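Local coordinates for protein S12 family peptidase (Streptomyces sp. 82F2, PDB 3WWX) that probably hydrolyses amide bonds with D-stereospecificity, as an amidohydrolase of the S12 peptidase family built on the beta-lactamase fold, at residues Leu64-Glu69 / Met168-Val173; Asp76-Glu79 / Val85-Gly88; Arg176-Ala181 / Thr195-Thr200; Pro210-Leu215 / Ala221-Val226; Thr269-Ile274 / Glu297-Gly302. All blocks are in the same frame, centred on the assembly; numbering follows the deposited sequence.

Contact 1 (Leu64-Glu69 / Met168-Val173); sequences LQLQAE and MVIEKV
Ile170 is the first residue of 168-173 to meet Leu66. Its CG2 lies 4.4 Å from Leu66 CD1, a loose apolar touch at the flank of the helix. Ile170 also packs on Thr59, Val62 and Leu63 of helix 55-68. One turn further on, Val173 makes the closer contact. Its CB points at segment 64-69, and Leu66 points back, so the two side chains meet tip to tip. Val173 CG1 approaches Leu66 CD1 to 3.9 Å. The same methyl is 4.1 Å from Leu66 CD2, so it faces the fork of the leucine. The torsion at Val173 sets CG1 opposite the backbone N (chi1 174°) and places this branch next to the leucine. Leu66 and Ile170 are buried, while Val173 keeps some exposure. The contact is purely apolar and involves the last turns of two helices. The first helix starts within a Ser-x-x-Lys sequence, as in serine beta-lactamase relatives. The second starts at the asparagine of a Tyr-x-Asn sequence. Both belong to the helical part of this fold. Arg185 of helix 178-187 touches Leu66 and forms a salt bridge with Glu69. Tyr178 and Ala181 of that same helix pack on Ile170. Helix 178-187 therefore lies against both helix 55-68 and helix 160-174 where they meet.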
# COMPACT_ATOMS: atom_id res chain seq x y z
N LEU A 64 -3.28 -14.27 -4.98
CA LEU A 64 -2.48 -15.07 -5.90
C LEU A 64 -2.14 -16.45 -5.34
O LEU A 64 -2.12 -17.43 -6.10
CB LEU A 64 -1.23 -14.28 -6.32
CG LEU A 64 -1.55 -13.17 -7.33
CD1 LEU A 64 -0.49 -12.07 -7.29
CD2 LEU A 64 -1.65 -13.75 -8.74
N GLN A 65 -1.90 -16.55 -4.05
CA GLN A 65 -1.75 -17.87 -3.44
C GLN A 65 -3.03 -18.67 -3.55
O GLN A 65 -2.98 -19.86 -3.88
CB GLN A 65 -1.34 -17.76 -1.98
CG GLN A 65 0.07 -17.23 -1.75
CD GLN A 65 0.52 -17.43 -0.33
OE1 GLN A 65 -0.29 -17.73 0.56
NE2 GLN A 65 1.82 -17.30 -0.08
N LEU A 66 -4.17 -18.06 -3.28
CA LEU A 66 -5.43 -18.79 -3.35
C LEU A 66 -5.68 -19.30 -4.76
O LEU A 66 -6.19 -20.41 -4.94
CB LEU A 66 -6.60 -17.93 -2.85
CG LEU A 66 -6.56 -17.56 -1.37
CD1 LEU A 66 -7.59 -16.48 -1.08
CD2 LEU A 66 -6.79 -18.80 -0.48
N GLN A 67 -5.31 -18.51 -5.77
CA GLN A 67 -5.45 -18.94 -7.15
C GLN A 67 -4.51 -20.13 -7.42
O GLN A 67 -4.90 -21.08 -8.12
CB GLN A 67 -5.20 -17.80 -8.14
CG GLN A 67 -5.20 -18.29 -9.59
CD GLN A 67 -5.08 -17.18 -10.61
OE1 GLN A 67 -6.03 -16.89 -11.34
NE2 GLN A 67 -3.90 -16.57 -10.68
N ALA A 68 -3.29 -20.05 -6.91
CA ALA A 68 -2.30 -21.13 -7.08
C ALA A 68 -2.77 -22.42 -6.42
O ALA A 68 -2.36 -23.51 -6.82
CB ALA A 68 -0.98 -20.71 -6.50
N GLU A 69 -3.62 -22.30 -5.40
CA GLU A 69 -4.17 -23.45 -4.70
C GLU A 69 -5.43 -23.98 -5.39
O GLU A 69 -6.06 -24.93 -4.91
CB GLU A 69 -4.44 -23.11 -3.22
CG GLU A 69 -3.16 -22.82 -2.44
CD GLU A 69 -3.38 -22.22 -1.05
OE1 GLU A 69 -4.54 -22.06 -0.62
OE2 GLU A 69 -2.37 -21.92 -0.39
N MET A 168 -12.75 -8.62 0.64
CA MET A 168 -14.02 -9.33 0.78
C MET A 168 -13.99 -10.65 0.01
O MET A 168 -14.57 -11.66 0.47
CB MET A 168 -15.17 -8.43 0.30
CG MET A 168 -15.40 -7.27 1.23
SD MET A 168 -16.47 -5.99 0.55
CE MET A 168 -18.01 -6.85 0.48
N VAL A 169 -13.31 -10.68 -1.13
CA VAL A 169 -13.19 -11.92 -1.92
C VAL A 169 -12.38 -12.93 -1.11
O VAL A 169 -12.73 -14.12 -1.05
CB VAL A 169 -12.55 -11.67 -3.29
CG1 VAL A 169 -12.26 -12.99 -4.01
CG2 VAL A 169 -13.43 -10.78 -4.13
N ILE A 170 -11.30 -12.48 -0.48
CA ILE A 170 -10.47 -13.36 0.34
C ILE A 170 -11.32 -13.98 1.43
O ILE A 170 -11.24 -15.19 1.68
CB ILE A 170 -9.26 -12.63 0.96
CG1 ILE A 170 -8.25 -12.23 -0.11
CG2 ILE A 170 -8.57 -13.51 2.01
CD1 ILE A 170 -7.17 -11.22 0.40
N GLU A 171 -12.15 -13.17 2.08
CA GLU A 171 -13.00 -13.67 3.14
C GLU A 171 -13.98 -14.73 2.60
O GLU A 171 -14.23 -15.72 3.28
CB GLU A 171 -13.74 -12.54 3.86
CG GLU A 171 -14.56 -13.07 5.03
CD GLU A 171 -15.10 -12.03 5.99
OE1 GLU A 171 -16.14 -12.33 6.61
OE2 GLU A 171 -14.50 -10.95 6.15
N LYS A 172 -14.51 -14.53 1.40
CA LYS A 172 -15.48 -15.48 0.83
C LYS A 172 -14.78 -16.79 0.50
O LYS A 172 -15.29 -17.87 0.79
CB LYS A 172 -16.13 -14.91 -0.42
CG LYS A 172 -17.25 -15.76 -1.02
CD LYS A 172 -18.43 -15.96 -0.05
CE LYS A 172 -19.04 -14.66 0.48
NZ LYS A 172 -19.90 -13.94 -0.51
N VAL A 173 -13.59 -16.71 -0.10
CA VAL A 173 -12.83 -17.92 -0.45
C VAL A 173 -12.41 -18.71 0.78
O VAL A 173 -12.53 -19.95 0.79
CB VAL A 173 -11.58 -17.58 -1.31
CG1 VAL A 173 -10.72 -18.82 -1.55
CG2 VAL A 173 -11.98 -16.95 -2.63

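Contact 2 (Asp76-Glu79 / Val85-Gly88); sequences DPVE and VVRG
Arg87 and Glu79 form a salt bridge with two hydrogen bonds. Arg87 NE reaches Glu79 OE2 at 3.1 Å, and this bond is nearly straight, at 172°. Arg87 NH2 reaches Glu79 OE1 at 2.9 Å, but on a bent path that makes the bond weak. The carboxylate sits at the edge of the guanidinium, yet the two planes are turned 43° apart. NE therefore meets OE2 from above the carboxylate plane. The glutamate chain leaves with CG opposite its backbone N and then bends at chi2 (77°), which swings the carboxylate across to the arginine. Glu79 OE1 also accepts a bond from Gly84 N. A water links the same carboxylate to the backbone. It donates to Glu79 OE2 and accepts from Val86 N, each at 2.9 Å. The bridge closes a short loop that leaves helix 78-81 and turns back beside it, on the surface of the helical part of the beta-lactamase fold. Backbone bonds from both Glu79 and Val86 to Gly93 bring the loop around Gly93 alongside. Beneath the polar layer, the buried Val78 and Val86 point toward each other and cross at about a right angle. Val78 CG1 touches Val86 CG2 at 4.0 Å. Leu165 of helix 160-174 packs against Val86, and Ile96 against Val78.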
# COMPACT_ATOMS: atom_id res chain seq x y z
N ASP A 76 -12.30 -14.69 -12.84
CA ASP A 76 -13.71 -14.79 -12.42
C ASP A 76 -14.33 -13.39 -12.31
O ASP A 76 -13.68 -12.45 -11.84
CB ASP A 76 -13.85 -15.45 -11.04
CG ASP A 76 -13.63 -16.96 -11.03
OD1 ASP A 76 -13.73 -17.61 -12.10
OD2 ASP A 76 -13.37 -17.50 -9.93
N PRO A 77 -15.60 -13.25 -12.68
CA PRO A 77 -16.29 -12.00 -12.36
C PRO A 77 -16.41 -11.79 -10.85
O PRO A 77 -16.58 -12.73 -10.09
CB PRO A 77 -17.70 -12.18 -12.97
CG PRO A 77 -17.55 -13.28 -13.95
CD PRO A 77 -16.46 -14.17 -13.45
N VAL A 78 -16.33 -10.54 -10.43
CA VAL A 78 -16.49 -10.21 -9.03
C VAL A 78 -17.84 -10.71 -8.51
O VAL A 78 -17.95 -11.19 -7.37
CB VAL A 78 -16.34 -8.70 -8.83
CG1 VAL A 78 -16.66 -8.31 -7.40
CG2 VAL A 78 -14.91 -8.26 -9.18
N GLU A 79 -18.86 -10.65 -9.37
CA GLU A 79 -20.21 -11.11 -9.01
C GLU A 79 -20.26 -12.56 -8.52
O GLU A 79 -21.07 -12.91 -7.66
CB GLU A 79 -21.15 -10.92 -10.21
CG GLU A 79 -22.62 -11.24 -9.92
CD GLU A 79 -23.33 -10.15 -9.14
OE1 GLU A 79 -24.37 -10.47 -8.52
OE2 GLU A 79 -22.88 -8.98 -9.18
N VAL A 85 -23.05 -7.17 -4.79
CA VAL A 85 -22.31 -6.16 -4.03
C VAL A 85 -21.89 -4.99 -4.90
O VAL A 85 -21.93 -3.85 -4.44
CB VAL A 85 -21.07 -6.80 -3.36
CG1 VAL A 85 -20.17 -5.74 -2.66
CG2 VAL A 85 -21.52 -7.84 -2.35
N VAL A 86 -21.45 -5.26 -6.12
CA VAL A 86 -20.99 -4.20 -7.02
C VAL A 86 -22.07 -3.97 -8.08
O VAL A 86 -22.04 -4.62 -9.13
CB VAL A 86 -19.62 -4.58 -7.64
CG1 VAL A 86 -19.11 -3.47 -8.56
CG2 VAL A 86 -18.58 -4.87 -6.54
N ARG A 87 -23.05 -3.10 -7.80
CA ARG A 87 -24.20 -2.88 -8.71
C ARG A 87 -24.68 -1.43 -8.87
O ARG A 87 -25.63 -1.14 -9.60
CB ARG A 87 -25.41 -3.70 -8.22
CG ARG A 87 -25.20 -5.19 -8.23
CD ARG A 87 -25.05 -5.71 -9.66
NE ARG A 87 -25.27 -7.15 -9.72
CZ ARG A 87 -26.46 -7.72 -9.88
NH1 ARG A 87 -27.55 -6.98 -10.02
NH2 ARG A 87 -26.55 -9.04 -9.90
N GLY A 88 -24.05 -0.50 -8.19
CA GLY A 88 -24.64 0.82 -8.04
C GLY A 88 -24.31 1.80 -9.14
O GLY A 88 -23.16 1.95 -9.53
O HOH W 1 -20.92 -7.79 -7.46

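Contact 3 (Arg176-Ala181 / Thr195-Thr200); sequences RPYGKA and TTVPGT
A small apolar surface contact joins the start of helix 178-187 to the loop that follows that helix. Val197 supplies the loop side, and Tyr178 with Gly179 supplies the helix side. Val197 points at the helix, and one methyl does all the touching. Its CG1 lies 4.0 Å from Gly179 CA, resting directly on the backbone. Gly179 has no side chain, and this lets the valine come so near the first turn. The CG1 branch stands opposite the backbone N (chi1 -172°). That torsion sets it between the glycine and the end of the tyrosine. Val197 CG1 is 3.9 Å from Tyr178 OH. It is also 4.3 Å from Tyr178 CZ, an apolar touch at the hydroxyl end of the ring. The ring and the valine meet at a slant. Tyr178 has an unusual chi1 of 93°, and its ring extends from the helix start toward the loop. The tyrosine hydroxyl has a polar partner of its own, since Tyr178 OH is hydrogen-bonded to Glu239 OE2. The other oxygen of Glu239 bonds to Gly199 N. One carboxylate thus bridges the two segments and adds a polar tie beside the methyl contact. Together these hold the loop after helix 178-187 against that helix's first turn. Val197 also packs on Val182 and Ile187, further along helix 178-187. Within the loop, Thr196 shares a backbone bond with Ile241 of strand 241-242, while Tyr178 leans on Thr59 of helix 55-68.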
# COMPACT_ATOMS: atom_id res chain seq x y z
N ARG A 176 -12.77 -16.82 6.46
CA ARG A 176 -12.25 -16.09 7.62
C ARG A 176 -11.87 -14.67 7.19
O ARG A 176 -11.65 -14.43 6.02
CB ARG A 176 -10.99 -16.76 8.17
CG ARG A 176 -11.14 -18.23 8.60
CD ARG A 176 -9.89 -18.70 9.32
NE ARG A 176 -9.81 -18.15 10.67
CZ ARG A 176 -8.71 -18.15 11.42
NH1 ARG A 176 -7.57 -18.66 10.97
NH2 ARG A 176 -8.75 -17.63 12.64
N PRO A 177 -11.80 -13.73 8.15
CA PRO A 177 -11.39 -12.37 7.78
C PRO A 177 -10.04 -12.34 7.07
O PRO A 177 -9.16 -13.16 7.35
CB PRO A 177 -11.33 -11.66 9.13
CG PRO A 177 -12.31 -12.43 10.00
CD PRO A 177 -12.08 -13.84 9.59
N TYR A 178 -9.89 -11.42 6.13
CA TYR A 178 -8.71 -11.43 5.26
C TYR A 178 -7.41 -11.28 6.05
O TYR A 178 -6.36 -11.81 5.64
CB TYR A 178 -8.82 -10.34 4.16
CG TYR A 178 -8.16 -9.07 4.56
CD1 TYR A 178 -8.79 -8.17 5.37
CD2 TYR A 178 -6.84 -8.81 4.19
CE1 TYR A 178 -8.14 -7.00 5.82
CE2 TYR A 178 -6.19 -7.66 4.61
CZ TYR A 178 -6.85 -6.77 5.42
OH TYR A 178 -6.17 -5.65 5.83
N GLY A 179 -7.45 -10.58 7.18
CA GLY A 179 -6.26 -10.36 7.99
C GLY A 179 -5.66 -11.67 8.48
O GLY A 179 -4.45 -11.78 8.64
N LYS A 180 -6.51 -12.64 8.75
CA LYS A 180 -6.02 -13.94 9.21
C LYS A 180 -5.20 -14.60 8.10
O LYS A 180 -4.20 -15.27 8.38
CB LYS A 180 -7.18 -14.84 9.64
CG LYS A 180 -8.01 -14.30 10.77
CD LYS A 180 -7.25 -14.21 12.09
CE LYS A 180 -8.19 -13.81 13.23
NZ LYS A 180 -8.77 -12.44 13.02
N ALA A 181 -5.58 -14.39 6.85
CA ALA A 181 -4.84 -14.96 5.72
C ALA A 181 -3.47 -14.27 5.59
O ALA A 181 -2.45 -14.92 5.38
CB ALA A 181 -5.64 -14.81 4.42
N THR A 195 5.26 -6.54 12.19
CA THR A 195 4.20 -6.32 11.21
C THR A 195 2.85 -6.82 11.72
O THR A 195 2.75 -7.97 12.17
CB THR A 195 4.55 -7.04 9.89
OG1 THR A 195 5.80 -6.53 9.42
CG2 THR A 195 3.52 -6.74 8.82
N THR A 196 1.85 -5.95 11.67
CA THR A 196 0.54 -6.27 12.20
C THR A 196 -0.59 -5.77 11.31
O THR A 196 -0.41 -4.87 10.46
CB THR A 196 0.34 -5.69 13.62
OG1 THR A 196 0.49 -4.28 13.58
CG2 THR A 196 1.34 -6.26 14.61
N VAL A 197 -1.74 -6.42 11.46
CA VAL A 197 -2.99 -6.06 10.80
C VAL A 197 -3.90 -5.64 11.94
O VAL A 197 -4.52 -6.49 12.59
CB VAL A 197 -3.59 -7.27 10.04
CG1 VAL A 197 -4.76 -6.85 9.21
CG2 VAL A 197 -2.53 -7.94 9.17
N PRO A 198 -3.94 -4.35 12.25
CA PRO A 198 -4.57 -3.89 13.50
C PRO A 198 -6.10 -3.97 13.56
O PRO A 198 -6.67 -3.95 14.64
CB PRO A 198 -4.11 -2.44 13.62
CG PRO A 198 -3.79 -2.03 12.21
CD PRO A 198 -3.23 -3.26 11.55
N GLY A 199 -6.77 -4.03 12.42
CA GLY A 199 -8.23 -4.13 12.43
C GLY A 199 -8.84 -2.79 12.79
O GLY A 199 -8.74 -1.84 12.01
N THR A 200 -9.49 -2.72 13.94
CA THR A 200 -10.01 -1.43 14.41
C THR A 200 -9.15 -0.81 15.52
O THR A 200 -9.46 0.26 16.05
CB THR A 200 -11.43 -1.56 14.90
OG1 THR A 200 -11.40 -2.55 15.89
CG2 THR A 200 -12.34 -2.04 13.80

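Contact 4 (Pro210-Leu215 / Ala221-Val226); sequences PAYSKL and APVHDV. With DIA (octane 1,8-diamine), chain B.
Leu215 and His224 meet because both side chains leave with CG beside the backbone N (chi1 -58° in Leu215). The leucine then lays CD1 over one face of the imidazole, 3.7 Å from the ring centroid of His224 and 15° off the normal. This is a CH-pi contact, with the methyl displaced toward the ring's rim. Ser213 turns OG opposite its backbone N (chi1 -176°), which puts OG where Leu215 N can donate to it at 3.1 Å. This ST turn ends the first strand. Ser213 OG also bonds to Asp329. The backbones are tied by a hydrogen-bonded antiparallel pair. Ser213 N reaches His224 O at 3.0 Å, and His224 N returns to Ser213 O at 2.8 Å. Val226 N adds a bond to Ala211 O at 2.8 Å. Between them lies the non-hydrogen-bonded pair Tyr212-Asp225. A water bridges the strands toward the turn: it donates to the carbonyls of Lys214 and Pro222 and is hydrogen-bonded to His224 NE2 at 2.9 Å, in the plane of that ring. Both methyls of Val226 pack on Ser213 CB. The extended Lys214 crosses Val223 at a slant, with CG and CE near Val223 CG2, and makes a cation-pi contact with Trp330. Leu215 CD2 touches the bound octane diamine, and Ser213 OG lies 3.7 Å from its C2. The whole is a short beta hairpin whose Ser213 and Leu215 line the ligand pocket of this beta-lactamase-fold enzyme.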
# COMPACT_ATOMS: atom_id res chain seq x y z
N PRO A 210 5.79 10.10 16.58
CA PRO A 210 4.45 10.58 16.24
C PRO A 210 4.26 10.69 14.73
O PRO A 210 5.23 10.68 13.96
CB PRO A 210 4.40 11.98 16.87
CG PRO A 210 5.47 11.98 17.92
CD PRO A 210 6.55 11.10 17.36
N ALA A 211 3.01 10.79 14.30
CA ALA A 211 2.66 11.00 12.90
C ALA A 211 1.89 12.31 12.81
O ALA A 211 1.02 12.56 13.63
CB ALA A 211 1.79 9.85 12.41
N TYR A 212 2.22 13.13 11.81
CA TYR A 212 1.70 14.48 11.72
C TYR A 212 1.01 14.75 10.39
O TYR A 212 1.49 14.32 9.32
CB TYR A 212 2.82 15.50 11.88
CG TYR A 212 3.58 15.40 13.18
CD1 TYR A 212 3.08 16.00 14.34
CD2 TYR A 212 4.81 14.75 13.26
CE1 TYR A 212 3.79 15.93 15.53
CE2 TYR A 212 5.52 14.68 14.44
CZ TYR A 212 5.01 15.27 15.57
OH TYR A 212 5.72 15.23 16.75
N SER A 213 -0.09 15.50 10.44
CA SER A 213 -0.86 15.87 9.26
C SER A 213 -1.44 17.26 9.38
O SER A 213 -1.68 17.74 10.49
CB SER A 213 -2.01 14.88 9.06
OG SER A 213 -2.74 15.12 7.88
N LYS A 214 -1.66 17.91 8.25
CA LYS A 214 -2.43 19.15 8.23
C LYS A 214 -3.92 18.95 7.91
O LYS A 214 -4.69 19.89 8.03
CB LYS A 214 -1.80 20.16 7.27
CG LYS A 214 -0.41 20.61 7.74
CD LYS A 214 0.24 21.61 6.79
CE LYS A 214 1.60 22.03 7.31
NZ LYS A 214 2.31 22.92 6.35
N LEU A 215 -4.34 17.75 7.55
CA LEU A 215 -5.76 17.50 7.30
C LEU A 215 -6.31 18.54 6.30
O LEU A 215 -7.45 19.01 6.41
CB LEU A 215 -6.56 17.55 8.61
CG LEU A 215 -6.11 16.57 9.70
CD1 LEU A 215 -6.95 16.76 10.97
CD2 LEU A 215 -6.19 15.13 9.26
N ALA A 221 -2.15 25.89 7.37
CA ALA A 221 -3.03 25.13 8.26
C ALA A 221 -2.29 24.55 9.46
O ALA A 221 -1.09 24.29 9.41
CB ALA A 221 -3.72 24.03 7.49
N PRO A 222 -3.02 24.35 10.55
CA PRO A 222 -2.37 23.77 11.72
C PRO A 222 -1.98 22.32 11.51
O PRO A 222 -2.60 21.62 10.70
CB PRO A 222 -3.42 23.89 12.82
CG PRO A 222 -4.69 24.21 12.16
CD PRO A 222 -4.36 24.88 10.88
N VAL A 223 -0.95 21.92 12.25
CA VAL A 223 -0.45 20.55 12.24
C VAL A 223 -1.08 19.78 13.40
O VAL A 223 -1.19 20.29 14.52
CB VAL A 223 1.06 20.54 12.34
CG1 VAL A 223 1.61 19.12 12.50
CG2 VAL A 223 1.65 21.17 11.10
N HIS A 224 -1.46 18.53 13.12
CA HIS A 224 -2.13 17.67 14.07
C HIS A 224 -1.32 16.42 14.28
O HIS A 224 -0.75 15.87 13.33
CB HIS A 224 -3.50 17.24 13.53
CG HIS A 224 -4.37 18.38 13.13
ND1 HIS A 224 -5.31 18.93 13.98
CD2 HIS A 224 -4.44 19.08 11.98
CE1 HIS A 224 -5.92 19.92 13.36
NE2 HIS A 224 -5.41 20.03 12.15
N ASP A 225 -1.29 15.96 15.52
CA ASP A 225 -0.79 14.63 15.84
C ASP A 225 -1.88 13.62 15.53
O ASP A 225 -2.90 13.53 16.23
CB ASP A 225 -0.40 14.55 17.31
CG ASP A 225 0.25 13.26 17.67
OD1 ASP A 225 -0.15 12.21 17.12
OD2 ASP A 225 1.19 13.29 18.52
N VAL A 226 -1.64 12.86 14.47
CA VAL A 226 -2.60 11.90 13.96
C VAL A 226 -2.13 10.46 14.17
O VAL A 226 -2.56 9.54 13.47
CB VAL A 226 -2.93 12.16 12.46
CG1 VAL A 226 -3.54 13.52 12.29
CG2 VAL A 226 -1.71 12.02 11.57
N1 DIA B . -5.54 14.88 4.88
C1 DIA B . -5.66 13.81 5.81
C2 DIA B . -4.59 12.73 5.77
C3 DIA B . -4.04 12.45 4.41
C4 DIA B . -4.26 11.06 3.85
C5 DIA B . -2.96 10.36 3.52
C6 DIA B . -2.01 11.18 2.68
C7 DIA B . -0.69 10.49 2.53
C8 DIA B . 0.12 11.24 1.51
N8 DIA B . 1.49 10.93 1.71
O HOH W 2 -5.14 21.71 9.76

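Contact 5 (Thr269-Ile274 / Glu297-Gly302); sequences TTTVQI and EVWGHG
Trp299 reaches from the main antiparallel sheet of the beta-lactamase fold to Thr269 and Thr271. The tryptophan is on strand 297-305. The threonines lie just after helix 262-268, on the way to the edge strand 272-273. Strand 297-305 carries a His-Gly-Gly sequence that probably matches the HxG motif of this family. From CB, the torsion of Trp299 (chi1 -67°) sends CG beside the backbone N and the indole toward the threonines. Along the six-membered ring, CE3 is the first atom to meet a partner, Thr269 CG2 at 4.1 Å. CZ3 comes nearer to this methyl and also lies 3.8 Å from Thr271 CG2. CH2, at the far end, is 3.6 Å from Thr269 CB and equally close to that residue's carbonyl oxygen. Thr269 CG2 sits over one face of the ring, in a CH-pi contact 24° off the normal. Thr269 OG1 bonds back to Leu265 O in the preceding helix. Lys289 of strand 288-291 and Leu255 of helix 244-255 also pack on the indole. The ring's N-H is used within the strand: Trp299 NE1 donates to Glu297 OE1 at 2.8 Å, meeting that oxygen from above the carboxylate plane.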
# COMPACT_ATOMS: atom_id res chain seq x y z
N THR A 269 3.47 -9.49 -11.90
CA THR A 269 4.37 -8.56 -12.56
C THR A 269 3.96 -8.27 -14.01
O THR A 269 4.74 -7.66 -14.75
CB THR A 269 5.82 -9.07 -12.55
OG1 THR A 269 5.88 -10.36 -13.18
CG2 THR A 269 6.34 -9.17 -11.14
N THR A 270 2.75 -8.65 -14.40
CA THR A 270 2.18 -8.23 -15.67
C THR A 270 1.51 -6.88 -15.45
O THR A 270 0.47 -6.79 -14.78
CB THR A 270 1.19 -9.26 -16.20
OG1 THR A 270 1.89 -10.48 -16.45
CG2 THR A 270 0.54 -8.77 -17.49
N THR A 271 2.12 -5.84 -15.99
CA THR A 271 1.75 -4.48 -15.65
C THR A 271 0.93 -3.77 -16.72
O THR A 271 1.00 -4.09 -17.92
CB THR A 271 2.98 -3.61 -15.34
OG1 THR A 271 3.86 -3.60 -16.47
CG2 THR A 271 3.74 -4.13 -14.12
N VAL A 272 0.15 -2.80 -16.24
CA VAL A 272 -0.59 -1.86 -17.07
C VAL A 272 0.17 -0.55 -17.06
O VAL A 272 0.64 -0.10 -16.02
CB VAL A 272 -2.02 -1.64 -16.49
CG1 VAL A 272 -2.80 -0.64 -17.31
CG2 VAL A 272 -2.75 -2.96 -16.41
N GLN A 273 0.30 0.10 -18.22
CA GLN A 273 0.89 1.43 -18.25
C GLN A 273 -0.13 2.41 -17.69
O GLN A 273 -1.27 2.46 -18.16
CB GLN A 273 1.30 1.84 -19.67
CG GLN A 273 2.75 1.54 -20.00
CD GLN A 273 3.15 1.98 -21.40
OE1 GLN A 273 2.30 2.17 -22.27
NE2 GLN A 273 4.45 2.16 -21.61
N ILE A 274 0.25 3.18 -16.68
CA ILE A 274 -0.71 4.01 -15.97
C ILE A 274 -0.68 5.46 -16.41
O ILE A 274 -1.59 6.22 -16.09
CB ILE A 274 -0.51 3.91 -14.45
CG1 ILE A 274 0.81 4.56 -14.02
CG2 ILE A 274 -0.59 2.45 -14.04
CD1 ILE A 274 1.06 4.51 -12.53
N GLU A 297 15.57 -0.95 -12.58
CA GLU A 297 14.14 -1.18 -12.47
C GLU A 297 13.82 -1.65 -11.07
O GLU A 297 14.41 -2.61 -10.56
CB GLU A 297 13.75 -2.24 -13.49
CG GLU A 297 12.29 -2.63 -13.46
CD GLU A 297 11.99 -3.80 -14.39
OE1 GLU A 297 12.04 -4.99 -13.97
OE2 GLU A 297 11.68 -3.49 -15.56
N VAL A 298 12.87 -0.97 -10.43
CA VAL A 298 12.44 -1.34 -9.08
C VAL A 298 10.97 -1.69 -9.06
O VAL A 298 10.17 -1.20 -9.86
CB VAL A 298 12.74 -0.25 -8.05
CG1 VAL A 298 14.24 -0.16 -7.84
CG2 VAL A 298 12.16 1.11 -8.46
N TRP A 299 10.64 -2.57 -8.12
CA TRP A 299 9.31 -3.11 -7.90
C TRP A 299 8.92 -2.85 -6.46
O TRP A 299 9.71 -3.06 -5.54
CB TRP A 299 9.28 -4.63 -8.19
CG TRP A 299 9.50 -4.92 -9.63
CD1 TRP A 299 10.71 -5.00 -10.29
CD2 TRP A 299 8.50 -5.17 -10.62
NE1 TRP A 299 10.50 -5.25 -11.62
CE2 TRP A 299 9.15 -5.37 -11.85
CE3 TRP A 299 7.10 -5.23 -10.58
CZ2 TRP A 299 8.47 -5.64 -13.03
CZ3 TRP A 299 6.41 -5.49 -11.75
CH2 TRP A 299 7.10 -5.68 -12.97
N GLY A 300 7.69 -2.43 -6.23
CA GLY A 300 7.28 -2.14 -4.87
C GLY A 300 5.97 -1.40 -4.83
O GLY A 300 5.11 -1.61 -5.68
N HIS A 301 5.81 -0.52 -3.85
CA HIS A 301 4.56 0.22 -3.72
C HIS A 301 4.82 1.37 -2.77
O HIS A 301 5.63 1.26 -1.86
CB HIS A 301 3.46 -0.70 -3.16
CG HIS A 301 2.07 -0.39 -3.63
ND1 HIS A 301 1.31 0.64 -3.11
CD2 HIS A 301 1.29 -1.01 -4.54
CE1 HIS A 301 0.13 0.65 -3.71
NE2 HIS A 301 0.09 -0.33 -4.58
N GLY A 302 4.09 2.47 -2.98
CA GLY A 302 4.13 3.56 -2.02
C GLY A 302 2.98 3.40 -1.06
O GLY A 302 2.02 2.68 -1.33

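From the N terminus, helix 55-68 opens contact 1 at 64-69. Contact 2 then closes a short loop at 76-79 and 85-88, nested inside the long, partly helical loop that contact 1 closes at 168-173. Contacts 3, 4 and 5 follow in series, and none cross. Contact 3 ties helix 178-187 to its own trailing loop. Contact 4 closes the hairpin at the ligand pocket. Contact 5 joins the end of helix 262-268 to the main sheet. Contact 1 touches its neighbours: Met168 packs on Val85 of contact 2, and Ile170 on Tyr178 and Ala181 of contact 3. Contact 4 lies apart, its centre about 37 Å from that of contact 1.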